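Local coordinates for 4-alpha-glucanotransferase (Corynebacterium glutamicum, PDB 5B68), which is an amylomaltase-family enzyme (disproportionating enzyme) with a TIM-barrel domain and, ahead of it, a beta-sandwich domain, at residues P304-S307 and E308-A311; T353-Y356 and M357-Q360; A370-R373 and A374-G378; G323-D326 and F327-C331; A332-E335 and T336-E340. All coordinates share one frame; numbering follows the deposited sequence.

Contact 1 of 5, residues P304-S307 and E308-A311; sequences PRSS and EREA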
loop_
_atom_site.group_PDB
_atom_site.type_symbol
_atom_site.label_atom_id
_atom_site.label_comp_id
_atom_site.label_asym_id
_atom_site.label_seq_id
_atom_site.Cartn_x
_atom_site.Cartn_y
_atom_site.Cartn_z
ATOM N N PRO A 304 -29.781 -14.248 -14.655
ATOM C CA PRO A 304 -29.567 -13.500 -15.886
ATOM C C PRO A 304 -29.615 -12.027 -15.624
ATOM O O PRO A 304 -30.443 -11.553 -14.835
ATOM C CB PRO A 304 -30.738 -13.945 -16.785
ATOM C CG PRO A 304 -31.812 -14.310 -15.812
ATOM C CD PRO A 304 -31.095 -14.922 -14.649
ATOM N N ARG A 305 -28.742 -11.292 -16.294
ATOM C CA ARG A 305 -28.690 -9.848 -16.127
ATOM C C ARG A 305 -29.551 -9.149 -17.126
ATOM O O ARG A 305 -29.720 -9.613 -18.237
ATOM C CB ARG A 305 -27.226 -9.357 -16.277
ATOM C CG ARG A 305 -26.397 -9.488 -15.003
ATOM C CD ARG A 305 -24.992 -8.920 -15.213
ATOM N NE ARG A 305 -24.327 -9.778 -16.154
ATOM C CZ ARG A 305 -23.871 -11.003 -15.897
ATOM N NH1 ARG A 305 -23.882 -11.500 -14.677
ATOM N NH2 ARG A 305 -23.327 -11.706 -16.882
ATOM N N SER A 306 -30.108 -8.027 -16.721
ATOM C CA SER A 306 -30.776 -7.153 -17.647
ATOM C C SER A 306 -29.742 -6.631 -18.590
ATOM O O SER A 306 -28.548 -6.666 -18.311
ATOM C CB SER A 306 -31.411 -5.983 -16.920
ATOM O OG SER A 306 -30.397 -5.135 -16.427
ATOM N N SER A 307 -30.187 -6.107 -19.715
ATOM C CA SER A 307 -29.238 -5.690 -20.725
ATOM C C SER A 307 -28.439 -4.464 -20.274
ATOM O O SER A 307 -27.298 -4.320 -20.693
ATOM C CB SER A 307 -29.956 -5.434 -22.040
ATOM O OG SER A 307 -30.745 -4.284 -21.877
ATOM N N GLU A 308 -28.998 -3.589 -19.427
ATOM C CA GLU A 308 -28.218 -2.441 -18.931
ATOM C C GLU A 308 -27.089 -2.987 -18.034
ATOM O O GLU A 308 -25.923 -2.648 -18.222
ATOM C CB GLU A 308 -29.063 -1.402 -18.195
ATOM C CG GLU A 308 -28.230 -0.178 -17.777
ATOM C CD GLU A 308 -29.048 1.031 -17.328
ATOM O OE1 GLU A 308 -28.561 2.182 -17.470
ATOM O OE2 GLU A 308 -30.169 0.842 -16.819
ATOM N N ARG A 309 -27.454 -3.903 -17.148
ATOM C CA ARG A 309 -26.499 -4.573 -16.242
ATOM C C ARG A 309 -25.431 -5.354 -17.000
ATOM O O ARG A 309 -24.243 -5.243 -16.676
ATOM C CB ARG A 309 -27.208 -5.521 -15.269
ATOM C CG ARG A 309 -28.089 -4.816 -14.264
ATOM C CD ARG A 309 -27.320 -4.231 -13.134
ATOM N NE ARG A 309 -26.758 -5.292 -12.288
ATOM C CZ ARG A 309 -25.779 -5.059 -11.418
ATOM N NH1 ARG A 309 -25.330 -3.817 -11.279
ATOM N NH2 ARG A 309 -25.263 -6.025 -10.690
ATOM N N GLU A 310 -25.843 -6.127 -18.004
ATOM C CA GLU A 310 -24.868 -6.854 -18.843
ATOM C C GLU A 310 -23.883 -5.902 -19.519
ATOM O O GLU A 310 -22.712 -6.195 -19.509
ATOM C CB GLU A 310 -25.534 -7.712 -19.916
ATOM C CG GLU A 310 -24.591 -8.453 -20.849
ATOM C CD GLU A 310 -23.842 -9.600 -20.240
ATOM O OE1 GLU A 310 -23.050 -10.199 -20.995
ATOM O OE2 GLU A 310 -23.980 -9.929 -19.030
ATOM N N ALA A 311 -24.353 -4.789 -20.068
ATOM C CA ALA A 311 -23.492 -3.846 -20.761
ATOM C C ALA A 311 -22.532 -3.142 -19.810
ATOM O O ALA A 311 -21.457 -2.790 -20.187
ATOM C CB ALA A 311 -24.311 -2.792 -21.516
#
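Arg305 places CG anti to its carbonyl carbon (chi1 -83°) and bends at chi3, while Glu310 sends CG anti to its backbone N and turns at chi2 (71°), and the two chains meet beside the first turn of helix 307-338. The guanidinium then takes the carboxylate side-on, with NE and NH2 of Arg305 each 2.9 Å from the same oxygen, Glu310 OE2. NH2 uses the syn lone pair of that oxygen and NE comes in nearly along the C-O axis. Glu310 OE2 lies at the edge of the guanidinium, close to its plane, and the two flat groups are only 17° apart. Nearer the backbone, the aliphatic stem of Arg305 rests on the next turn, CB of Arg305 lying 4.0 Å from CB of Arg309.

Ser306 is the N-cap. Its OG accepts from Arg309 N at 3.3 Å, and it also touches Arg309 CG at 3.2 Å. Its carbonyl starts the helical bonding, Ser306 O taking Glu310 N at 2.8 Å, and Ser307 O follows with Ala311 N at 3.0 Å. The Arg309 guanidinium is engaged by Glu365 and Glu255 in salt bridges.

The cap occupies one of the N-H groups of the opening turn that lack a helical acceptor, and the acidic Glu310 near this positive helix end would probably be stabilised as a carboxylate, both by the dipole and by its arginine clasp.

Contact 2 of 5, residues T353-Y356 and M357-Q360; sequences TMFY and MWLQ
Tyr356 O is gripped twice: a water donates to it at 3.0 Å, and Gln360 N reaches it by a weak bond of 3.3 Å. The same water accepts from Gln360 NE2 at 2.8 Å; a bend at chi2 (-60°) brings NE2 to this water, which links it to the carbonyl four residues back. NE2 also donates to Ile243 O.

Apart from the regular helical bonds, the other side-chain contacts here, within helix 349-376, are apolar. Leu359 leans over one face of the Phe355 ring, its CG offset toward the rim, and its CD1 is 3.7 Å from Phe355 CE2. The same methyl lies 3.9 Å from Tyr356 CD1, with Leu359 and Tyr356 running side by side. CE1 of Phe355 lies at the indole edge, 3.9 Å from CZ3 of Trp358, in an oblique pair with planes 35° apart. Met357 turns its thioether back along the helix to Thr353, SD of Met357 to CG2 of Thr353 measuring 4.1 Å.

Helix 307-338 packs Val317 and Ala328 on Met357 and Cys331 on Tyr356. Dispersion thus holds the side chains together, while within this buried contact a water gives the weakly bonded carbonyl a second hydrogen bond.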
loop_
_atom_site.group_PDB
_atom_site.type_symbol
_atom_site.label_atom_id
_atom_site.label_comp_id
_atom_site.label_asym_id
_atom_site.label_seq_id
_atom_site.Cartn_x
_atom_site.Cartn_y
_atom_site.Cartn_z
ATOM N N THR A 353 -13.337 -18.884 -14.689
ATOM C CA THR A 353 -12.624 -17.620 -14.942
ATOM C C THR A 353 -13.617 -16.458 -14.967
ATOM O O THR A 353 -13.421 -15.380 -14.347
ATOM C CB THR A 353 -11.763 -17.716 -16.237
ATOM O OG1 THR A 353 -10.721 -18.678 -16.072
ATOM C CG2 THR A 353 -11.190 -16.342 -16.603
ATOM N N MET A 354 -14.732 -16.662 -15.635
ATOM C CA MET A 354 -15.735 -15.640 -15.774
ATOM C C MET A 354 -16.335 -15.245 -14.412
ATOM O O MET A 354 -16.636 -14.078 -14.188
ATOM C CB MET A 354 -16.824 -16.085 -16.711
ATOM C CG MET A 354 -17.839 -15.010 -17.005
ATOM S SD MET A 354 -17.238 -13.495 -17.768
ATOM C CE MET A 354 -17.028 -14.026 -19.473
ATOM N N PHE A 355 -16.554 -16.270 -13.573
ATOM C CA PHE A 355 -17.050 -16.071 -12.198
ATOM C C PHE A 355 -16.089 -15.180 -11.414
ATOM O O PHE A 355 -16.558 -14.247 -10.739
ATOM C CB PHE A 355 -17.166 -17.393 -11.496
ATOM C CG PHE A 355 -17.471 -17.269 -10.013
ATOM C CD1 PHE A 355 -18.758 -16.939 -9.590
ATOM C CD2 PHE A 355 -16.480 -17.550 -9.091
ATOM C CE1 PHE A 355 -19.034 -16.849 -8.222
ATOM C CE2 PHE A 355 -16.765 -17.484 -7.745
ATOM C CZ PHE A 355 -18.057 -17.128 -7.338
ATOM N N TYR A 356 -14.787 -15.418 -11.532
ATOM C CA TYR A 356 -13.836 -14.558 -10.770
ATOM C C TYR A 356 -13.743 -13.170 -11.347
ATOM O O TYR A 356 -13.547 -12.168 -10.599
ATOM C CB TYR A 356 -12.504 -15.256 -10.566
ATOM C CG TYR A 356 -12.603 -16.432 -9.658
ATOM C CD1 TYR A 356 -12.766 -16.242 -8.290
ATOM C CD2 TYR A 356 -12.579 -17.775 -10.155
ATOM C CE1 TYR A 356 -12.883 -17.300 -7.418
ATOM C CE2 TYR A 356 -12.677 -18.846 -9.285
ATOM C CZ TYR A 356 -12.831 -18.599 -7.898
ATOM O OH TYR A 356 -12.908 -19.628 -6.977
ATOM N N MET A 357 -13.957 -13.029 -12.645
ATOM C CA MET A 357 -14.068 -11.692 -13.266
ATOM C C MET A 357 -15.266 -10.940 -12.730
ATOM O O MET A 357 -15.214 -9.721 -12.343
ATOM C CB MET A 357 -14.088 -11.796 -14.793
ATOM C CG MET A 357 -12.780 -12.362 -15.344
ATOM S SD MET A 357 -12.947 -12.730 -17.147
ATOM C CE MET A 357 -12.879 -11.080 -17.749
ATOM N N TRP A 358 -16.370 -11.670 -12.603
ATOM C CA TRP A 358 -17.610 -11.093 -12.181
ATOM C C TRP A 358 -17.506 -10.628 -10.734
ATOM O O TRP A 358 -18.022 -9.542 -10.422
ATOM C CB TRP A 358 -18.721 -12.142 -12.397
ATOM C CG TRP A 358 -20.081 -11.816 -11.905
ATOM C CD1 TRP A 358 -20.949 -11.016 -12.468
ATOM C CD2 TRP A 358 -20.701 -12.372 -10.746
ATOM N NE1 TRP A 358 -22.142 -11.016 -11.749
ATOM C CE2 TRP A 358 -21.986 -11.859 -10.679
ATOM C CE3 TRP A 358 -20.287 -13.286 -9.775
ATOM C CZ2 TRP A 358 -22.888 -12.180 -9.642
ATOM C CZ3 TRP A 358 -21.207 -13.643 -8.745
ATOM C CH2 TRP A 358 -22.485 -13.061 -8.699
ATOM N N LEU A 359 -16.860 -11.425 -9.866
ATOM C CA LEU A 359 -16.605 -10.956 -8.468
ATOM C C LEU A 359 -15.873 -9.608 -8.418
ATOM O O LEU A 359 -16.218 -8.767 -7.616
ATOM C CB LEU A 359 -15.757 -11.932 -7.691
ATOM C CG LEU A 359 -16.438 -13.279 -7.416
ATOM C CD1 LEU A 359 -15.586 -14.183 -6.542
ATOM C CD2 LEU A 359 -17.818 -13.083 -6.819
ATOM N N GLN A 360 -14.872 -9.405 -9.296
ATOM C CA GLN A 360 -14.225 -8.085 -9.369
ATOM C C GLN A 360 -15.154 -6.992 -9.786
ATOM O O GLN A 360 -15.031 -5.873 -9.282
ATOM C CB GLN A 360 -12.956 -8.167 -10.238
ATOM C CG GLN A 360 -11.910 -9.063 -9.656
ATOM C CD GLN A 360 -11.497 -8.578 -8.308
ATOM O OE1 GLN A 360 -11.108 -7.402 -8.149
ATOM N NE2 GLN A 360 -11.536 -9.451 -7.327
HETATM O O HOH W 1 -12.202 -12.124 -7.951
#

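Contact 3 of 5, residues A370-R373 and A374-G378; sequences AQKR and AVDAG
Arg373 and Ala377 are joined across the last turn of helix 349-376, which ends in a Schellman motif. Gly378 leaves helical angles with positive phi (110°), and Gly378 N donates back to Val375 O at 3.0 Å, one of the bonds of the motif. Just before it, Ala377 N to Arg373 O, also 3.0 Å, is the last regular helical bond. At that phi a side chain would press on the preceding carbonyl, which suits a glycine here.

Ala374, buried, lies at the centre of the contact. Its N bonds Ala370 O at 3.0 Å, and its CB sits against the carbonyls of the turn before, 3.6 Å from Gln371 O. Outward it meets Ala205 of helix 198-209, the neighbouring helix of the TIM barrel. Arg373, on the same side, lays its side chain by Asn203 and Ser206 of that helix.

Asp376 faces the previous turn and pairs with Lys372. The lysine runs out extended and folds only at chi4 (-58°), which brings NZ round toward the carboxylate. The residues are four apart and also share the helical bond from Asp376 N to Lys372 O of 2.9 Å. Gln371 anchors its OE1 on Ile383 N of barrel strand 382-387, and its NE2 lies 3.7 Å from Val375 CG2. Lys372 NZ ends 2.9 Å from Asp376 OD2, on the syn lone pair of that oxygen.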
loop_
_atom_site.group_PDB
_atom_site.type_symbol
_atom_site.label_atom_id
_atom_site.label_comp_id
_atom_site.label_asym_id
_atom_site.label_seq_id
_atom_site.Cartn_x
_atom_site.Cartn_y
_atom_site.Cartn_z
ATOM N N ALA A 370 -19.952 2.868 -2.175
ATOM C CA ALA A 370 -19.446 3.334 -0.875
ATOM C C ALA A 370 -18.846 4.734 -1.013
ATOM O O ALA A 370 -19.073 5.614 -0.147
ATOM C CB ALA A 370 -18.435 2.405 -0.258
ATOM N N GLN A 371 -18.011 4.945 -2.019
ATOM C CA GLN A 371 -17.380 6.248 -2.204
ATOM C C GLN A 371 -18.434 7.299 -2.488
ATOM O O GLN A 371 -18.335 8.406 -2.048
ATOM C CB GLN A 371 -16.318 6.228 -3.309
ATOM C CG GLN A 371 -15.818 7.597 -3.728
ATOM C CD GLN A 371 -14.906 8.237 -2.708
ATOM O OE1 GLN A 371 -14.813 7.784 -1.597
ATOM N NE2 GLN A 371 -14.259 9.303 -3.088
ATOM N N LYS A 372 -19.439 6.935 -3.256
ATOM C CA LYS A 372 -20.503 7.883 -3.547
ATOM C C LYS A 372 -21.250 8.288 -2.281
ATOM O O LYS A 372 -21.590 9.418 -2.092
ATOM C CB LYS A 372 -21.481 7.292 -4.551
ATOM C CG LYS A 372 -22.559 8.233 -5.023
ATOM C CD LYS A 372 -23.353 7.602 -6.147
ATOM C CE LYS A 372 -24.235 8.614 -6.831
ATOM N NZ LYS A 372 -25.167 9.227 -5.870
ATOM N N ARG A 373 -21.469 7.324 -1.413
ATOM C CA ARG A 373 -22.119 7.596 -0.160
ATOM C C ARG A 373 -21.305 8.542 0.683
ATOM O O ARG A 373 -21.820 9.460 1.269
ATOM C CB ARG A 373 -22.215 6.309 0.612
ATOM C CG ARG A 373 -23.488 5.552 0.393
ATOM C CD ARG A 373 -24.308 5.696 1.646
ATOM N NE ARG A 373 -24.523 4.443 2.331
ATOM C CZ ARG A 373 -25.178 4.365 3.482
ATOM N NH1 ARG A 373 -25.368 3.205 4.062
ATOM N NH2 ARG A 373 -25.641 5.469 4.040
ATOM N N ALA A 374 -20.010 8.286 0.728
ATOM C CA ALA A 374 -19.121 9.133 1.513
ATOM C C ALA A 374 -19.131 10.573 1.031
ATOM O O ALA A 374 -19.216 11.518 1.796
ATOM C CB ALA A 374 -17.725 8.577 1.509
ATOM N N VAL A 375 -19.032 10.766 -0.277
ATOM C CA VAL A 375 -18.944 12.071 -0.818
ATOM C C VAL A 375 -20.327 12.773 -0.747
ATOM O O VAL A 375 -20.399 13.962 -0.504
ATOM C CB VAL A 375 -18.507 11.983 -2.283
ATOM C CG1 VAL A 375 -18.655 13.338 -2.978
ATOM C CG2 VAL A 375 -17.049 11.570 -2.343
ATOM N N ASP A 376 -21.408 12.040 -0.962
ATOM C CA ASP A 376 -22.759 12.650 -0.860
ATOM C C ASP A 376 -23.099 13.038 0.590
ATOM O O ASP A 376 -23.917 13.930 0.821
ATOM C CB ASP A 376 -23.813 11.716 -1.415
ATOM C CG ASP A 376 -23.804 11.617 -2.967
ATOM O OD1 ASP A 376 -23.159 12.421 -3.682
ATOM O OD2 ASP A 376 -24.457 10.651 -3.440
ATOM N N ALA A 377 -22.440 12.411 1.560
ATOM C CA ALA A 377 -22.520 12.803 2.943
ATOM C C ALA A 377 -21.719 14.029 3.319
ATOM O O ALA A 377 -21.763 14.438 4.470
ATOM C CB ALA A 377 -22.135 11.651 3.821
ATOM N N GLY A 378 -20.969 14.582 2.401
ATOM C CA GLY A 378 -20.182 15.796 2.596
ATOM C C GLY A 378 -18.679 15.654 2.650
ATOM O O GLY A 378 -17.956 16.650 2.815
#

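Contact 4 of 5, residues G323-D326 and F327-C331; sequences GLID and FATWC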
loop_
_atom_site.group_PDB
_atom_site.type_symbol
_atom_site.label_atom_id
_atom_site.label_comp_id
_atom_site.label_asym_id
_atom_site.label_seq_id
_atom_site.Cartn_x
_atom_site.Cartn_y
_atom_site.Cartn_z
ATOM N N GLY A 323 -5.003 -8.163 -17.556
ATOM C CA GLY A 323 -4.628 -8.460 -16.175
ATOM C C GLY A 323 -5.825 -9.050 -15.431
ATOM O O GLY A 323 -5.612 -9.846 -14.521
ATOM N N LEU A 324 -7.036 -8.585 -15.718
ATOM C CA LEU A 324 -8.283 -9.171 -15.077
ATOM C C LEU A 324 -8.417 -10.648 -15.416
ATOM O O LEU A 324 -8.607 -11.503 -14.567
ATOM C CB LEU A 324 -9.551 -8.418 -15.474
ATOM C CG LEU A 324 -10.827 -9.015 -14.865
ATOM C CD1 LEU A 324 -10.687 -9.096 -13.315
ATOM C CD2 LEU A 324 -11.966 -8.202 -15.318
ATOM N N ILE A 325 -8.290 -10.938 -16.703
ATOM C CA ILE A 325 -8.419 -12.339 -17.148
ATOM C C ILE A 325 -7.349 -13.193 -16.535
ATOM O O ILE A 325 -7.652 -14.288 -16.097
ATOM C CB ILE A 325 -8.278 -12.403 -18.678
ATOM C CG1 ILE A 325 -9.429 -11.674 -19.310
ATOM C CG2 ILE A 325 -8.203 -13.866 -19.138
ATOM C CD1 ILE A 325 -9.271 -11.366 -20.786
ATOM N N ASP A 326 -6.077 -12.690 -16.436
ATOM C CA ASP A 326 -4.992 -13.424 -15.810
ATOM C C ASP A 326 -5.224 -13.734 -14.322
ATOM O O ASP A 326 -4.988 -14.853 -13.839
ATOM C CB ASP A 326 -3.632 -12.704 -15.943
ATOM C CG ASP A 326 -3.143 -12.564 -17.407
ATOM O OD1 ASP A 326 -3.637 -13.270 -18.297
ATOM O OD2 ASP A 326 -2.273 -11.696 -17.612
ATOM N N PHE A 327 -5.660 -12.704 -13.578
ATOM C CA PHE A 327 -5.950 -12.867 -12.165
ATOM C C PHE A 327 -7.082 -13.963 -11.988
ATOM O O PHE A 327 -6.971 -14.857 -11.169
ATOM C CB PHE A 327 -6.464 -11.554 -11.581
ATOM C CG PHE A 327 -7.018 -11.717 -10.184
ATOM C CD1 PHE A 327 -6.166 -11.961 -9.168
ATOM C CD2 PHE A 327 -8.379 -11.610 -9.935
ATOM C CE1 PHE A 327 -6.642 -12.105 -7.876
ATOM C CE2 PHE A 327 -8.852 -11.756 -8.658
ATOM C CZ PHE A 327 -7.989 -12.026 -7.649
ATOM N N ALA A 328 -8.132 -13.799 -12.742
ATOM C CA ALA A 328 -9.335 -14.643 -12.644
ATOM C C ALA A 328 -9.004 -16.096 -13.063
ATOM O O ALA A 328 -9.507 -17.029 -12.481
ATOM C CB ALA A 328 -10.428 -14.094 -13.500
ATOM N N THR A 329 -8.127 -16.241 -14.042
ATOM C CA THR A 329 -7.710 -17.578 -14.495
ATOM C C THR A 329 -6.881 -18.250 -13.413
ATOM O O THR A 329 -7.052 -19.423 -13.139
ATOM C CB THR A 329 -6.917 -17.503 -15.805
ATOM O OG1 THR A 329 -7.719 -16.875 -16.812
ATOM C CG2 THR A 329 -6.446 -18.892 -16.221
ATOM N N TRP A 330 -5.980 -17.510 -12.771
ATOM C CA TRP A 330 -5.226 -17.978 -11.647
ATOM C C TRP A 330 -6.190 -18.434 -10.532
ATOM O O TRP A 330 -5.961 -19.499 -9.939
ATOM C CB TRP A 330 -4.228 -16.918 -11.112
ATOM C CG TRP A 330 -3.472 -17.329 -9.903
ATOM C CD1 TRP A 330 -2.258 -17.906 -9.854
ATOM C CD2 TRP A 330 -3.901 -17.173 -8.532
ATOM N NE1 TRP A 330 -1.910 -18.169 -8.533
ATOM C CE2 TRP A 330 -2.911 -17.725 -7.721
ATOM C CE3 TRP A 330 -5.035 -16.613 -7.937
ATOM C CZ2 TRP A 330 -3.015 -17.756 -6.317
ATOM C CZ3 TRP A 330 -5.140 -16.647 -6.508
ATOM C CH2 TRP A 330 -4.145 -17.208 -5.751
ATOM N N CYS A 331 -7.222 -17.644 -10.241
ATOM C CA CYS A 331 -8.215 -18.075 -9.224
ATOM C C CYS A 331 -8.901 -19.407 -9.608
ATOM O O CYS A 331 -9.035 -20.266 -8.791
ATOM C CB CYS A 331 -9.307 -17.079 -9.035
ATOM S SG CYS A 331 -8.624 -15.506 -8.305
#
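The ring of Phe327, whose CB stands 3.5 Å from Gly323 O, carries the sulfur of Cys331 over one face, SG lying 3.6 Å above the ring plane and offset toward the rim. CG anti to the backbone N (chi1 170°) directs the ring to Phe242 of a loop, on which it stacks. Trp330, one residue short of the cysteine, presents an edge to that same sulfur, SG being in the indole plane, and packs on Ala396 and Gln399 of helix 396-400.

The side-chain hydrogen bond comes from Thr329, which grips Ile325 O with two donors. Its OG1 donates at 2.7 Å to Ile325 O and its backbone N at 2.9 Å to the same atom, from opposite faces of the carbonyl plane. OG1 stands 39° above that plane, off the lone-pair direction. Placing OG1 anti to the carbonyl carbon (chi1 -58°) brings it back over the preceding turn, where it also passes 3.8 Å from Ile325 CG2.

Ala328 drops its methyl 3.3 Å from Leu324 O and faces helix 349-376, touching Met357. Trp330 N continues the series with a bond of 3.0 Å to Asp326 O.

Such a hydroxyl returned to the carbonyl four residues back is a common arrangement of threonine within alpha helices, here in the middle of helix 307-338 where it packs against its neighbour.

Contact 5 of 5, residues A332-E335 and T336-E340; sequences ADRE and TAQSE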
loop_
_atom_site.group_PDB
_atom_site.type_symbol
_atom_site.label_atom_id
_atom_site.label_comp_id
_atom_site.label_asym_id
_atom_site.label_seq_id
_atom_site.Cartn_x
_atom_site.Cartn_y
_atom_site.Cartn_z
ATOM N N ALA A 332 -9.300 -19.509 -10.854
ATOM C CA ALA A 332 -9.916 -20.758 -11.379
ATOM C C ALA A 332 -8.978 -21.931 -11.208
ATOM O O ALA A 332 -9.356 -23.011 -10.663
ATOM C CB ALA A 332 -10.317 -20.521 -12.837
ATOM N N ASP A 333 -7.706 -21.734 -11.535
ATOM C CA ASP A 333 -6.728 -22.790 -11.371
ATOM C C ASP A 333 -6.513 -23.204 -9.911
ATOM O O ASP A 333 -6.321 -24.405 -9.660
ATOM C CB ASP A 333 -5.393 -22.434 -11.993
ATOM C CG ASP A 333 -5.438 -22.422 -13.509
ATOM O OD1 ASP A 333 -6.385 -23.011 -14.089
ATOM O OD2 ASP A 333 -4.544 -21.772 -14.086
ATOM N N ARG A 334 -6.470 -22.239 -8.996
ATOM C CA ARG A 334 -6.315 -22.521 -7.577
ATOM C C ARG A 334 -7.517 -23.257 -7.005
ATOM O O ARG A 334 -7.385 -24.188 -6.249
ATOM C CB ARG A 334 -6.073 -21.227 -6.799
ATOM C CG ARG A 334 -4.611 -20.806 -6.767
ATOM C CD ARG A 334 -3.871 -21.434 -5.598
ATOM N NE ARG A 334 -4.739 -21.411 -4.430
ATOM C CZ ARG A 334 -4.492 -20.771 -3.290
ATOM N NH1 ARG A 334 -5.394 -20.806 -2.327
ATOM N NH2 ARG A 334 -3.363 -20.119 -3.107
ATOM N N GLU A 335 -8.696 -22.818 -7.387
ATOM C CA GLU A 335 -9.923 -23.464 -6.980
ATOM C C GLU A 335 -9.922 -24.951 -7.440
ATOM O O GLU A 335 -10.247 -25.878 -6.686
ATOM C CB GLU A 335 -11.165 -22.758 -7.533
ATOM C CG GLU A 335 -12.426 -23.571 -7.272
ATOM C CD GLU A 335 -13.735 -22.947 -7.641
ATOM O OE1 GLU A 335 -14.727 -23.697 -7.690
ATOM O OE2 GLU A 335 -13.829 -21.741 -7.899
ATOM N N THR A 336 -9.613 -25.159 -8.710
ATOM C CA THR A 336 -9.643 -26.531 -9.268
ATOM C C THR A 336 -8.632 -27.473 -8.599
ATOM O O THR A 336 -8.946 -28.637 -8.375
ATOM C CB THR A 336 -9.445 -26.457 -10.767
ATOM O OG1 THR A 336 -10.501 -25.634 -11.320
ATOM C CG2 THR A 336 -9.427 -27.874 -11.328
ATOM N N ALA A 337 -7.430 -26.973 -8.291
ATOM C CA ALA A 337 -6.377 -27.710 -7.591
ATOM C C ALA A 337 -6.742 -28.083 -6.158
ATOM O O ALA A 337 -6.283 -29.126 -5.680
ATOM C CB ALA A 337 -5.072 -26.916 -7.581
ATOM N N GLN A 338 -7.521 -27.220 -5.478
ATOM C CA GLN A 338 -7.931 -27.436 -4.073
ATOM C C GLN A 338 -9.237 -28.169 -3.937
ATOM O O GLN A 338 -9.504 -28.712 -2.877
ATOM C CB GLN A 338 -8.072 -26.105 -3.316
ATOM C CG GLN A 338 -6.731 -25.482 -3.024
ATOM C CD GLN A 338 -6.861 -24.065 -2.481
ATOM O OE1 GLN A 338 -6.392 -23.129 -3.118
ATOM N NE2 GLN A 338 -7.513 -23.903 -1.310
ATOM N N SER A 339 -10.078 -28.132 -4.964
ATOM C CA SER A 339 -11.316 -28.907 -4.969
ATOM C C SER A 339 -11.076 -30.337 -5.426
ATOM O O SER A 339 -10.003 -30.669 -5.937
ATOM C CB SER A 339 -12.356 -28.237 -5.847
ATOM O OG SER A 339 -12.697 -26.975 -5.294
ATOM N N GLU A 340 -12.084 -31.182 -5.211
ATOM C CA GLU A 340 -11.977 -32.631 -5.442
ATOM C C GLU A 340 -12.877 -33.058 -6.592
ATOM O O GLU A 340 -14.101 -33.031 -6.466
ATOM C CB GLU A 340 -12.363 -33.401 -4.179
ATOM C CG GLU A 340 -11.847 -34.828 -4.163
ATOM C CD GLU A 340 -10.339 -34.917 -3.972
ATOM O OE1 GLU A 340 -9.745 -35.927 -4.419
ATOM O OE2 GLU A 340 -9.747 -33.985 -3.378
#
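Arg334 leaves the backbone with CB 4.2 Å from Gln338 OE1, and from there its chain curls round that oxygen. CG lies anti to the carbonyl carbon (chi1 -85°), and bends at chi2 and chi3 turn the chain back, leaving CD 3.9 Å from Gln338 OE1. NE comes to 2.7 Å from OE1 of Gln338 and NH1 to 2.6 Å from the same atom. Both bonds are bent and weak, although the oxygen stands near the guanidinium plane at its edge. The amide of Gln338 is turned 51° from that plane. Outside the turn, Arg334 packs on Glu225 and Pro226.

Two carbonyls of the first half have paired donors. Thr336 N and Thr336 OG1 each reach Ala332 O at 2.9 Å. Ser339 does likewise, its N 2.8 Å and its OG 3.0 Å from Glu335 O. Glu335 itself is committed outward, its OE2 bonded to Tyr356 OH of helix 349-376, and Asp333 forms a salt bridge with Arg349.

With Ser339 the chain leaves helical angles; its two bonds to Glu335 O close the last turn, as is seen at helix C-termini, here that of helix 307-338, which packs on helix 349-376.

In the fold
Along the chain the order is contact 1, contact 4, contact 5, contact 2, contact 3, each closed before the next begins, so none nests or crosses. Contact 1 starts helix 307-338 after the loop that follows helix 286-301, contact 4 lies in its middle and contact 5 at its end. Contact 2 lies on the returning helix 349-376, and contact 3 ends that helix just before barrel strand 382-387. The two helices pair: contact 2 touches contact 4, their centres about 8 Å apart, and also meets contacts 1 and 5. Contact 3 stands apart, about 26 Å from contact 2 between centres, tying the helix end to helix 198-209.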